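Local coordinates for enoyl-CoA hydratase/isomerase family protein (Ruegeria pomeroyi, PDB 3L3S) that belongs to the crotonase superfamily, assembles from trimers, and probably acts as a hydro-lyase in fatty acid metabolism, at residues L8-V12 with L38-R44; H102-P106 with L213-E218; V155-G160 with A181-I185. All blocks are in the same frame, centred on the assembly; numbering follows the deposited sequence.

In the fold
The chain has the crotonase fold, and the three contacts join separate parts of it. Contact 1 packs helix 32-45 on the edge strand 9-14. Contact 2 sets the loop 102-106, which leads from helix 84-101 into strand 107-111, against helix 210-223. The two touch where Leu42 CD1 meets Cys103 SG at 4.1 Å, with centres about 18 Å apart. Contact 3 packs the turn between helices 150-155 and 161-170 on the C-terminal end of helix 176-182. Its centre is about 20 Å from that of contact 2 and about 26 Å from that of contact 1, across the chain's centre. Contacts 2 and 3 both touch the second subunit, whereas no other chain of the assembly touches contact 1.

Contact 1: L8-V12 with L38-R44; sequences LLGEV and LHDALRR
Leu9 overlaps Leu38 and Ala41 with its CD1 methyl. Leu9 CD1 lies 3.9 Å from Leu38 CD2 and 3.9 Å from Ala41 CB. Segment 8-12 is extended, with strand 9-12. Segment 38-44 is helix. The two axes are nearly parallel at 21° and come within 10.1 Å. Leu9 CA is 7.3 Å from Leu38 CA, and Glu11 CA is 8.2 Å from Ala41 CA. Leu9 (chi1 -126°, between wells; chi2 t) and Glu11 both point toward the helix. Glu11 (chi1 m, chi2 t) lies over Ala41, with Glu11 OE2 3.7 Å from Ala41 CB, and reaches Arg44 (m, t, m). Arg44 NH2 donates to Glu11 OE2 at 2.7 Å in a salt bridge. A weak second bond runs from Arg44 NH1 to Glu11 OE1 at 3.4 Å. This is helix-on-sheet packing of an alpha/beta fold. Leu20 of the neighbouring strand 17-22 also touches Leu9, Glu11 and Ala41. The contact is apolar at Leu9, Leu38 and Ala41 and ends in the Glu11-Arg44 ion pair, with Arg44 exposed.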
loop_
_atom_site.group_PDB
_atom_site.type_symbol
_atom_site.label_atom_id
_atom_site.label_comp_id
_atom_site.label_asym_id
_atom_site.label_seq_id
_atom_site.Cartn_x
_atom_site.Cartn_y
_atom_site.Cartn_z
ATOM N N LEU B 8 -23.721 26.429 -1.291
ATOM C CA LEU B 8 -24.232 26.435 -2.693
ATOM C C LEU B 8 -23.796 25.184 -3.454
ATOM O O LEU B 8 -22.603 24.973 -3.714
ATOM C CB LEU B 8 -23.774 27.705 -3.425
ATOM C CG LEU B 8 -24.221 27.962 -4.869
ATOM C CD1 LEU B 8 -25.737 28.242 -4.934
ATOM C CD2 LEU B 8 -23.403 29.136 -5.444
ATOM N N LEU B 9 -24.793 24.394 -3.851
ATOM C CA LEU B 9 -24.583 23.143 -4.567
ATOM C C LEU B 9 -25.636 22.916 -5.640
ATOM O O LEU B 9 -26.827 23.142 -5.416
ATOM C CB LEU B 9 -24.672 21.978 -3.581
ATOM C CG LEU B 9 -23.579 20.924 -3.422
ATOM C CD1 LEU B 9 -24.175 19.831 -2.563
ATOM C CD2 LEU B 9 -23.128 20.336 -4.740
ATOM N N GLY B 10 -25.189 22.402 -6.780
ATOM C CA GLY B 10 -26.090 22.096 -7.875
ATOM C C GLY B 10 -26.301 20.597 -7.927
ATOM O O GLY B 10 -25.332 19.837 -7.870
ATOM N N GLU B 11 -27.563 20.176 -7.987
ATOM C CA GLU B 11 -27.921 18.756 -8.042
ATOM C C GLU B 11 -28.778 18.426 -9.260
ATOM O O GLU B 11 -29.758 19.128 -9.544
ATOM C CB GLU B 11 -28.696 18.347 -6.786
ATOM C CG GLU B 11 -27.866 18.185 -5.537
ATOM C CD GLU B 11 -28.702 17.979 -4.299
ATOM O OE1 GLU B 11 -29.523 17.042 -4.274
ATOM O OE2 GLU B 11 -28.540 18.759 -3.344
ATOM N N VAL B 12 -28.378 17.381 -9.993
ATOM C CA VAL B 12 -29.107 16.889 -11.173
ATOM C C VAL B 12 -29.013 15.366 -11.248
ATOM O O VAL B 12 -27.914 14.808 -11.226
ATOM C CB VAL B 12 -28.613 17.493 -12.552
ATOM C CG1 VAL B 12 -29.210 18.867 -12.800
ATOM C CG2 VAL B 12 -27.100 17.565 -12.626
ATOM N N LEU B 38 -23.146 19.746 1.298
ATOM C CA LEU B 38 -22.602 18.506 0.745
ATOM C C LEU B 38 -23.022 17.302 1.558
ATOM O O LEU B 38 -23.253 16.237 0.995
ATOM C CB LEU B 38 -21.081 18.556 0.652
ATOM C CG LEU B 38 -20.434 19.191 -0.580
ATOM C CD1 LEU B 38 -18.946 19.371 -0.307
ATOM C CD2 LEU B 38 -20.657 18.320 -1.824
ATOM N N HIS B 39 -23.175 17.492 2.868
ATOM C CA HIS B 39 -23.579 16.409 3.754
ATOM C C HIS B 39 -25.075 16.124 3.645
ATOM O O HIS B 39 -25.481 14.965 3.673
ATOM C CB HIS B 39 -23.171 16.706 5.197
ATOM C CG HIS B 39 -22.846 15.488 6.010
ATOM N ND1 HIS B 39 -22.264 15.572 7.255
ATOM C CD2 HIS B 39 -23.070 14.169 5.791
ATOM C CE1 HIS B 39 -22.156 14.360 7.771
ATOM N NE2 HIS B 39 -22.637 13.491 6.903
ATOM N N ASP B 40 -25.868 17.179 3.454
ATOM C CA ASP B 40 -27.316 17.072 3.302
ATOM C C ASP B 40 -27.655 16.333 2.014
ATOM O O ASP B 40 -28.557 15.497 1.989
ATOM C CB ASP B 40 -27.959 18.464 3.279
ATOM C CG ASP B 40 -28.692 18.789 4.564
ATOM O OD1 ASP B 40 -28.280 19.745 5.265
ATOM O OD2 ASP B 40 -29.686 18.088 4.873
ATOM N N ALA B 41 -26.863 16.601 0.977
ATOM C CA ALA B 41 -27.019 15.988 -0.341
ATOM C C ALA B 41 -26.641 14.507 -0.324
ATOM O O ALA B 41 -27.192 13.706 -1.078
ATOM C CB ALA B 41 -26.168 16.738 -1.365
ATOM N N LEU B 42 -25.711 14.162 0.562
ATOM C CA LEU B 42 -25.224 12.801 0.729
ATOM C C LEU B 42 -26.172 11.954 1.593
ATOM O O LEU B 42 -26.391 10.781 1.291
ATOM C CB LEU B 42 -23.811 12.820 1.324
ATOM C CG LEU B 42 -23.095 11.488 1.545
ATOM C CD1 LEU B 42 -22.792 10.816 0.211
ATOM C CD2 LEU B 42 -21.840 11.737 2.331
ATOM N N ARG B 43 -26.727 12.555 2.652
ATOM C CA ARG B 43 -27.670 11.866 3.548
ATOM C C ARG B 43 -28.942 11.503 2.797
ATOM O O ARG B 43 -29.492 10.416 2.988
ATOM C CB ARG B 43 -28.028 12.728 4.760
ATOM C CG ARG B 43 -26.938 12.823 5.811
ATOM C CD ARG B 43 -27.430 13.588 7.027
ATOM N NE ARG B 43 -26.333 14.137 7.824
ATOM C CZ ARG B 43 -25.978 15.420 7.838
ATOM N NH1 ARG B 43 -26.621 16.311 7.092
ATOM N NH2 ARG B 43 -24.985 15.822 8.621
ATOM N N ARG B 44 -29.336 12.386 1.878
ATOM C CA ARG B 44 -30.520 12.198 1.047
ATOM C C ARG B 44 -30.254 11.200 -0.068
ATOM O O ARG B 44 -31.135 10.422 -0.416
ATOM C CB ARG B 44 -30.992 13.535 0.459
ATOM C CG ARG B 44 -31.579 14.503 1.492
ATOM C CD ARG B 44 -32.105 15.803 0.873
ATOM N NE ARG B 44 -31.044 16.671 0.351
ATOM C CZ ARG B 44 -30.946 17.070 -0.917
ATOM N NH1 ARG B 44 -31.843 16.688 -1.827
ATOM N NH2 ARG B 44 -29.932 17.838 -1.281
#

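Contact 2: H102-P106 with L213-E218; sequences HCPKP and LRRGLE
Segment 102-106, without regular structure, turns at Pro104 (phi/psi -57/-31) and is extended at Lys105 and Pro106. Segment 213-218 is helix. Pro104 CA is 4.9 Å from Arg214 CA, and Arg214 CA makes a CA-H...O contact of 3.6 Å with Pro104 O. Leu217 points toward the loop. Leu217 CD1 is 3.2 Å from Pro104 O and 4.0 Å from Pro106 CG. Pro106 CG meets Leu213 CD2 at 3.9 Å. Pro104 CG rests 3.6 Å from Glu218 OE2. Lys105 (m, t, t, t) extends alongside Arg214 (m, t, t). Lys105 CE lies over one face of the Arg214 guanidinium, 3.7 Å from Arg214 NH1. Lys105 NZ hydrogen-bonds to Ala45 O and Val51 O, and Arg214 NH2 to Gln210 OE1. The contact joins the entry to strand 107-111 to helix 210-223, and Leu169 of the second subunit packs on Leu213 and Leu217. Lys105 NZ and Arg214 NH1, like charges 4.1 Å apart, do not attract. Both side chains have oxygen partners elsewhere; proline-leucine packing and the CA-H...O contact join the segments.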
loop_
_atom_site.group_PDB
_atom_site.type_symbol
_atom_site.label_atom_id
_atom_site.label_comp_id
_atom_site.label_asym_id
_atom_site.label_seq_id
_atom_site.Cartn_x
_atom_site.Cartn_y
_atom_site.Cartn_z
ATOM N N HIS B 102 -17.164 5.902 3.530
ATOM C CA HIS B 102 -17.898 4.701 3.971
ATOM C C HIS B 102 -19.282 4.574 3.299
ATOM O O HIS B 102 -20.098 3.734 3.697
ATOM C CB HIS B 102 -18.080 4.683 5.500
ATOM C CG HIS B 102 -16.848 4.308 6.276
ATOM N ND1 HIS B 102 -15.670 3.904 5.682
ATOM C CD2 HIS B 102 -16.617 4.289 7.611
ATOM C CE1 HIS B 102 -14.768 3.656 6.616
ATOM N NE2 HIS B 102 -15.317 3.884 7.796
ATOM N N CYS B 103 -19.532 5.397 2.278
ATOM C CA CYS B 103 -20.798 5.392 1.537
ATOM C C CYS B 103 -20.914 4.132 0.672
ATOM O O CYS B 103 -20.061 3.895 -0.177
ATOM C CB CYS B 103 -20.897 6.645 0.659
ATOM S SG CYS B 103 -22.394 6.792 -0.353
ATOM N N PRO B 104 -21.965 3.305 0.890
ATOM C CA PRO B 104 -22.213 2.058 0.145
ATOM C C PRO B 104 -22.327 2.242 -1.369
ATOM O O PRO B 104 -21.973 1.342 -2.121
ATOM C CB PRO B 104 -23.534 1.571 0.729
ATOM C CG PRO B 104 -23.497 2.084 2.109
ATOM C CD PRO B 104 -23.006 3.481 1.919
ATOM N N LYS B 105 -22.827 3.407 -1.791
ATOM C CA LYS B 105 -22.994 3.756 -3.207
ATOM C C LYS B 105 -21.699 4.367 -3.753
ATOM O O LYS B 105 -21.044 5.135 -3.045
ATOM C CB LYS B 105 -24.171 4.727 -3.374
ATOM C CG LYS B 105 -25.491 4.069 -3.043
ATOM C CD LYS B 105 -26.664 5.001 -3.051
ATOM C CE LYS B 105 -27.824 4.338 -2.309
ATOM N NZ LYS B 105 -29.078 5.112 -2.435
ATOM N N PRO B 106 -21.289 4.002 -4.991
ATOM C CA PRO B 106 -20.056 4.529 -5.606
ATOM C C PRO B 106 -19.980 6.042 -5.730
ATOM O O PRO B 106 -20.951 6.691 -6.106
ATOM C CB PRO B 106 -20.052 3.885 -6.988
ATOM C CG PRO B 106 -20.753 2.610 -6.775
ATOM C CD PRO B 106 -21.910 3.010 -5.890
ATOM N N LEU B 213 -23.792 -4.820 -5.453
ATOM C CA LEU B 213 -22.840 -3.725 -5.667
ATOM C C LEU B 213 -22.593 -2.979 -4.361
ATOM O O LEU B 213 -21.442 -2.741 -3.998
ATOM C CB LEU B 213 -23.399 -2.733 -6.701
ATOM C CG LEU B 213 -22.590 -1.801 -7.616
ATOM C CD1 LEU B 213 -23.505 -0.670 -8.035
ATOM C CD2 LEU B 213 -21.349 -1.228 -6.978
ATOM N N ARG B 214 -23.677 -2.584 -3.694
ATOM C CA ARG B 214 -23.605 -1.838 -2.435
ATOM C C ARG B 214 -23.078 -2.675 -1.294
ATOM O O ARG B 214 -22.213 -2.224 -0.545
ATOM C CB ARG B 214 -24.956 -1.238 -2.084
ATOM C CG ARG B 214 -25.319 -0.139 -3.037
ATOM C CD ARG B 214 -26.777 0.180 -3.016
ATOM N NE ARG B 214 -27.140 0.828 -4.268
ATOM C CZ ARG B 214 -28.348 1.294 -4.553
ATOM N NH1 ARG B 214 -29.334 1.195 -3.666
ATOM N NH2 ARG B 214 -28.566 1.849 -5.738
ATOM N N ARG B 215 -23.541 -3.924 -1.237
ATOM C CA ARG B 215 -23.114 -4.881 -0.220
ATOM C C ARG B 215 -21.631 -5.211 -0.474
ATOM O O ARG B 215 -20.839 -5.281 0.456
ATOM C CB ARG B 215 -23.975 -6.143 -0.312
ATOM C CG ARG B 215 -23.899 -7.082 0.875
ATOM C CD ARG B 215 -24.800 -6.666 2.027
ATOM N NE ARG B 215 -24.551 -7.503 3.199
ATOM C CZ ARG B 215 -23.847 -7.121 4.264
ATOM N NH1 ARG B 215 -23.316 -5.904 4.323
ATOM N NH2 ARG B 215 -23.650 -7.968 5.265
ATOM N N GLY B 216 -21.263 -5.291 -1.753
ATOM C CA GLY B 216 -19.897 -5.588 -2.154
ATOM C C GLY B 216 -18.894 -4.488 -1.856
ATOM O O GLY B 216 -17.770 -4.769 -1.430
ATOM N N LEU B 217 -19.315 -3.239 -2.055
ATOM C CA LEU B 217 -18.475 -2.072 -1.790
ATOM C C LEU B 217 -18.301 -1.885 -0.291
ATOM O O LEU B 217 -17.196 -1.612 0.176
ATOM C CB LEU B 217 -19.098 -0.795 -2.367
ATOM C CG LEU B 217 -18.227 0.184 -3.174
ATOM C CD1 LEU B 217 -19.019 1.446 -3.367
ATOM C CD2 LEU B 217 -16.872 0.529 -2.540
ATOM N N GLU B 218 -19.395 -2.055 0.449
ATOM C CA GLU B 218 -19.403 -1.908 1.902
ATOM C C GLU B 218 -18.481 -2.928 2.559
ATOM O O GLU B 218 -17.650 -2.566 3.395
ATOM C CB GLU B 218 -20.826 -2.037 2.440
ATOM C CG GLU B 218 -21.001 -1.627 3.889
ATOM C CD GLU B 218 -22.442 -1.314 4.225
ATOM O OE1 GLU B 218 -23.319 -2.174 3.974
ATOM O OE2 GLU B 218 -22.699 -0.195 4.720
#

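Contact 3: V155-G160 with A181-I185; sequences VSRVIG and AAGLI
Val155 lies on helix 150-155 and begins the contact lightly: Val155 CG1 is 4.3 Å from Leu184 CD1. The chain then turns, with Val158 N and Ile159 N hydrogen-bonded to Val155 O at 3.0 and 3.3 Å. Ser156 and Arg157 lie on the far side of this turn. There Arg157 NH1 donates to Ser156 OG at 3.3 Å, and Arg157 NH2 hydrogen-bonds to His223 O of the third subunit. Val158 (chi1 m) points toward the other segment, and Val158 CG2 lies 4.0 Å from Leu184 CD1. Val158 CA is 5.9 Å from Leu184 CA. Ile159 is extended (-135/164) with chi1 p and chi2 t, and Ile159 CA is 5.4 Å from Gly183 CA. Ile159 CG2 is 3.8 Å from Ala182 CB, 3.9 Å from Leu184 CB and 3.3 Å from Ala182 O. Gly160 takes the N-cap position of helix 161-170.

Opposite, helix 176-182 ends in a Schellman motif. Gly183 is its C-prime residue, with phi/psi 94/22. Leu184 N hydrogen-bonds to Ala179 O and Gly183 N to Leu180 O. A CB on Gly183 would collide with the carbonyl O of Ala182 and come 3.1 Å from Val158 O. Leu184 (t, p) brings its end up to the valines, and also touches Leu120 and Met123 of helix 118-124. The contact thus packs a helix-to-helix turn on a helix C-terminus. Apolar contacts of the valines, Ile159, Ala182 and Leu184 hold the segments together. Val158 O and Gly183 O, 2.9 Å apart, are both acceptors, so their approach is not attractive.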
loop_
_atom_site.group_PDB
_atom_site.type_symbol
_atom_site.label_atom_id
_atom_site.label_comp_id
_atom_site.label_asym_id
_atom_site.label_seq_id
_atom_site.Cartn_x
_atom_site.Cartn_y
_atom_site.Cartn_z
ATOM N N VAL B 155 -5.920 11.087 2.219
ATOM C CA VAL B 155 -4.835 10.955 1.232
ATOM C C VAL B 155 -3.923 9.749 1.548
ATOM O O VAL B 155 -3.560 8.999 0.640
ATOM C CB VAL B 155 -3.988 12.275 1.097
ATOM C CG1 VAL B 155 -2.882 12.117 0.064
ATOM C CG2 VAL B 155 -4.870 13.432 0.669
ATOM N N SER B 156 -3.621 9.541 2.835
ATOM C CA SER B 156 -2.782 8.423 3.287
ATOM C C SER B 156 -3.384 7.049 3.017
ATOM O O SER B 156 -2.692 6.039 3.106
ATOM C CB SER B 156 -2.465 8.542 4.769
ATOM O OG SER B 156 -3.658 8.498 5.537
ATOM N N ARG B 157 -4.678 7.023 2.700
ATOM C CA ARG B 157 -5.356 5.777 2.397
ATOM C C ARG B 157 -5.300 5.420 0.923
ATOM O O ARG B 157 -5.514 4.260 0.567
ATOM C CB ARG B 157 -6.800 5.797 2.909
ATOM C CG ARG B 157 -6.990 5.109 4.278
ATOM C CD ARG B 157 -6.186 5.782 5.382
ATOM N NE ARG B 157 -6.483 5.248 6.706
ATOM C CZ ARG B 157 -5.956 5.697 7.848
ATOM N NH1 ARG B 157 -5.085 6.704 7.856
ATOM N NH2 ARG B 157 -6.315 5.136 8.995
ATOM N N VAL B 158 -4.959 6.396 0.075
ATOM C CA VAL B 158 -4.901 6.170 -1.369
ATOM C C VAL B 158 -3.513 6.200 -2.035
ATOM O O VAL B 158 -3.398 5.913 -3.227
ATOM C CB VAL B 158 -5.928 7.066 -2.151
ATOM C CG1 VAL B 158 -7.373 6.796 -1.663
ATOM C CG2 VAL B 158 -5.575 8.554 -2.056
ATOM N N ILE B 159 -2.482 6.628 -1.309
ATOM C CA ILE B 159 -1.106 6.639 -1.841
ATOM C C ILE B 159 -0.159 6.074 -0.782
ATOM O O ILE B 159 -0.516 6.016 0.391
ATOM C CB ILE B 159 -0.607 8.056 -2.348
ATOM C CG1 ILE B 159 -0.615 9.111 -1.240
ATOM C CG2 ILE B 159 -1.435 8.532 -3.513
ATOM C CD1 ILE B 159 -0.078 10.469 -1.676
ATOM N N GLY B 160 1.051 5.695 -1.196
ATOM C CA GLY B 160 2.047 5.115 -0.295
ATOM C C GLY B 160 2.556 6.035 0.802
ATOM O O GLY B 160 2.413 7.255 0.693
ATOM N N ALA B 181 0.632 7.591 -11.150
ATOM C CA ALA B 181 1.632 6.631 -10.705
ATOM C C ALA B 181 1.565 6.340 -9.196
ATOM O O ALA B 181 1.900 5.235 -8.755
ATOM C CB ALA B 181 3.032 7.120 -11.099
ATOM N N ALA B 182 1.063 7.305 -8.428
ATOM C CA ALA B 182 0.961 7.164 -6.978
ATOM C C ALA B 182 -0.342 6.515 -6.505
ATOM O O ALA B 182 -0.410 6.000 -5.391
ATOM C CB ALA B 182 1.149 8.522 -6.305
ATOM N N GLY B 183 -1.365 6.559 -7.355
ATOM C CA GLY B 183 -2.661 6.001 -7.017
ATOM C C GLY B 183 -3.608 7.026 -6.433
ATOM O O GLY B 183 -4.553 6.669 -5.740
ATOM N N LEU B 184 -3.348 8.301 -6.706
ATOM C CA LEU B 184 -4.177 9.403 -6.217
ATOM C C LEU B 184 -5.408 9.532 -7.112
ATOM O O LEU B 184 -6.482 9.903 -6.643
ATOM C CB LEU B 184 -3.348 10.688 -6.171
ATOM C CG LEU B 184 -3.761 11.986 -5.474
ATOM C CD1 LEU B 184 -4.242 11.741 -4.028
ATOM C CD2 LEU B 184 -2.568 12.930 -5.486
ATOM N N ILE B 185 -5.232 9.209 -8.396
ATOM C CA ILE B 185 -6.315 9.201 -9.381
ATOM C C ILE B 185 -6.286 7.844 -10.095
ATOM O O ILE B 185 -5.280 7.134 -10.021
ATOM C CB ILE B 185 -6.226 10.378 -10.407
ATOM C CG1 ILE B 185 -4.821 10.470 -11.012
ATOM C CG2 ILE B 185 -6.684 11.680 -9.747
ATOM C CD1 ILE B 185 -4.649 11.446 -12.151
#